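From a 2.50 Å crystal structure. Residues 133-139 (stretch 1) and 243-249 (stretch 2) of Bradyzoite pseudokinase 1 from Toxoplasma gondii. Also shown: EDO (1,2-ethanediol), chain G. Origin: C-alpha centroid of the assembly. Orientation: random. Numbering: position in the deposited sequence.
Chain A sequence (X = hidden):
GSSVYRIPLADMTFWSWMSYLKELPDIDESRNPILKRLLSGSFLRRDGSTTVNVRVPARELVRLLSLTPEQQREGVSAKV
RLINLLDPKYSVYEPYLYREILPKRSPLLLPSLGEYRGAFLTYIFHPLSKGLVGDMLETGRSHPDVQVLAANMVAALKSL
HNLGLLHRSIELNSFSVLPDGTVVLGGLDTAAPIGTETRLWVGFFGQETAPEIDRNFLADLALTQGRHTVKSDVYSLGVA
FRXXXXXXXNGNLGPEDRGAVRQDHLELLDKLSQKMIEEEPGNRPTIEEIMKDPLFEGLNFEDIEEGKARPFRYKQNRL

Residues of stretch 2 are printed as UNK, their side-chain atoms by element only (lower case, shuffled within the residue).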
# COMPACT_ATOMS: atom_id res chain seq x y z
N VAL A 133 -0.91 -9.03 -2.77
CA VAL A 133 0.10 -10.08 -2.82
C VAL A 133 -0.42 -11.34 -2.11
O VAL A 133 -0.24 -12.45 -2.59
CB VAL A 133 1.43 -9.60 -2.22
CG1 VAL A 133 2.42 -10.75 -2.04
CG2 VAL A 133 2.04 -8.50 -3.08
N GLY A 134 -1.04 -11.15 -0.93
CA GLY A 134 -1.57 -12.29 -0.17
C GLY A 134 -2.58 -13.09 -0.97
O GLY A 134 -2.47 -14.31 -1.11
N ASP A 135 -3.57 -12.39 -1.53
CA ASP A 135 -4.60 -13.00 -2.36
C ASP A 135 -3.98 -13.71 -3.57
O ASP A 135 -4.38 -14.80 -3.91
CB ASP A 135 -5.62 -11.97 -2.85
CG ASP A 135 -6.46 -11.39 -1.73
OD1 ASP A 135 -6.45 -11.98 -0.60
OD2 ASP A 135 -7.11 -10.34 -1.97
N MET A 136 -3.01 -13.07 -4.23
CA MET A 136 -2.42 -13.65 -5.42
C MET A 136 -1.73 -14.98 -5.10
O MET A 136 -1.89 -15.95 -5.86
CB MET A 136 -1.40 -12.70 -6.03
CG MET A 136 -2.02 -11.56 -6.77
SD MET A 136 -0.76 -10.36 -7.22
CE MET A 136 -0.15 -11.11 -8.74
N LEU A 137 -0.97 -15.02 -3.99
CA LEU A 137 -0.25 -16.23 -3.62
C LEU A 137 -1.22 -17.32 -3.16
O LEU A 137 -0.98 -18.47 -3.41
CB LEU A 137 0.75 -15.91 -2.51
CG LEU A 137 1.87 -14.96 -2.88
CD1 LEU A 137 2.82 -14.78 -1.73
CD2 LEU A 137 2.61 -15.46 -4.10
N GLU A 138 -2.31 -16.93 -2.50
CA GLU A 138 -3.27 -17.87 -1.90
C GLU A 138 -4.02 -18.64 -3.00
O GLU A 138 -4.28 -19.82 -2.86
CB GLU A 138 -4.23 -17.12 -0.98
CG GLU A 138 -5.12 -18.04 -0.17
CD GLU A 138 -5.86 -17.35 0.95
OE1 GLU A 138 -5.65 -17.75 2.12
OE2 GLU A 138 -6.64 -16.42 0.65
N THR A 139 -4.36 -17.95 -4.09
CA THR A 139 -5.06 -18.56 -5.23
C THR A 139 -4.09 -19.37 -6.10
O THR A 139 -4.50 -20.03 -7.03
CB THR A 139 -5.73 -17.49 -6.10
OG1 THR A 139 -4.68 -16.69 -6.63
CG2 THR A 139 -6.74 -16.66 -5.33
N UNK A 243 3.61 -15.92 6.77
CA UNK A 243 2.41 -16.14 5.98
C UNK A 243 2.82 -16.57 4.58
O UNK A 243 2.27 -17.52 4.02
c UNK A 243 1.51 -14.90 6.03
c UNK A 243 0.12 -15.07 5.45
o UNK A 243 -0.23 -16.12 4.93
n UNK A 243 -0.65 -14.01 5.48
N UNK A 244 3.82 -15.87 4.02
CA UNK A 244 4.33 -16.11 2.68
C UNK A 244 4.89 -17.54 2.58
O UNK A 244 4.54 -18.29 1.65
c UNK A 244 6.04 -14.94 1.04
c UNK A 244 6.73 -13.59 0.92
c UNK A 244 5.05 -15.11 -0.07
c UNK A 244 5.37 -15.03 2.41
N UNK A 245 5.73 -17.93 3.55
CA UNK A 245 6.33 -19.26 3.59
C UNK A 245 5.24 -20.34 3.71
O UNK A 245 5.32 -21.39 3.06
c UNK A 245 7.36 -19.37 4.73
c UNK A 245 8.60 -18.53 4.44
c UNK A 245 7.78 -20.81 4.97
N UNK A 246 4.23 -20.13 4.56
CA UNK A 246 3.14 -21.10 4.72
C UNK A 246 2.39 -21.29 3.38
O UNK A 246 1.95 -22.38 3.07
c UNK A 246 2.70 -20.77 7.23
c UNK A 246 2.15 -20.67 5.81
o UNK A 246 1.02 -19.21 7.86
c UNK A 246 1.90 -19.97 8.23
n UNK A 246 2.20 -20.14 9.51
N UNK A 247 2.24 -20.21 2.60
CA UNK A 247 1.46 -20.30 1.36
C UNK A 247 2.25 -21.03 0.27
O UNK A 247 1.64 -21.71 -0.55
c UNK A 247 -0.15 -16.74 1.26
c UNK A 247 0.01 -18.19 1.71
c UNK A 247 -1.31 -18.92 1.62
c UNK A 247 1.09 -18.89 0.88
N UNK A 248 3.59 -20.89 0.25
CA UNK A 248 4.40 -21.34 -0.89
C UNK A 248 5.16 -22.64 -0.60
O UNK A 248 5.75 -23.19 -1.54
c UNK A 248 5.38 -20.24 -1.27
c UNK A 248 4.76 -18.98 -1.90
c UNK A 248 3.99 -19.30 -3.17
c UNK A 248 5.85 -17.96 -2.20
N UNK A 249 5.16 -23.15 0.64
CA UNK A 249 5.62 -24.53 0.93
C UNK A 249 4.80 -25.59 0.20
O UNK A 249 5.24 -26.74 -0.04
C1 EDO G . -3.11 -14.26 2.64
O1 EDO G . -3.05 -12.91 3.10
C2 EDO G . -3.48 -15.15 3.82
O2 EDO G . -2.97 -16.46 3.60

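Position 243 carries four side-chain atoms: a carbon on CA, then a second carbon bearing one oxygen and one nitrogen. A short chain ending in a planar amide is asparagine, N243. The fork cannot be aspartate, because one of its two terminal atoms is nitrogen. The side chain stays 6.0 Å or more from stretch 1, so it makes no direct contact there. Its OD1 instead accepts a hydrogen bond from O2 of the 1,2-ethanediol, 3.1 Å away.

Position 244 has four carbons and no heteroatom. The carbon bonded to CA leads to a second carbon, which forks into two methyls, and one of these approaches CD1 of L137. Branching at the second carbon marks leucine, since isoleucine would branch at the first; this is L244. Its CA-to-CB bond points sideways, yet the end of the side chain comes nearer to stretch 1. The modelled separation of L244 CD1 and L137 CD1, 2.8 Å, is too short for two methyls, so the exact value carries no weight.

At position 245 there are three carbons, two of them attached to the one bonded to CA. This beta-branched, wholly apolar group is valine, V245, and it lies out of reach of stretch 1.

Position 246 shows three carbons in a row, the third carrying one oxygen and one nitrogen. It is an amide one carbon longer than that of N243, hence glutamine, Q246. It is exposed and touches nothing on stretch 1.

Position 247 again has four carbons forked at the second, and its CA-to-CB bond points toward stretch 1. The pattern gives leucine, L247. With chi1 at -72° (m) and chi2 at 173° (t), it places CD1 4.0 Å from CB of L137 and 4.1 Å from O of G134, while CD2 lies 4.2 Å from CA of E138. Both methyls therefore meet stretch 1.

Position 248 repeats the four-carbon fork and is leucine, L248. Its CB is directed sideways, but CD2 reaches to 4.2 Å from CD2 of L137.

Position 249 has no side-chain atoms, not even a CB, and is glycine, G249. Its backbone N donates to O of V245 at 3.0 Å.

The two helices run nearly parallel, with 18° between their directions and a closest axial approach of 10.0 Å. L137 points toward stretch 2 and meets L244, L247 and L248, a set spaced to share one face of their helix. L137 and L247 bring the largest covered areas, 84 and 72 Å², to a total of 251 Å² summed over both sides. No hydrogen bond crosses between the stretches, so their direct contact rests on apolar packing. The absence of a side chain at G134 matters for the ethanediol: an ideal CB there would fall 2.4 Å from EDO O1, a clash. The diol, probably from the crystallisation liquor, also places O2 3.6 Å from L247 CD2.

Stretch 2 243-249: NLVQLLG
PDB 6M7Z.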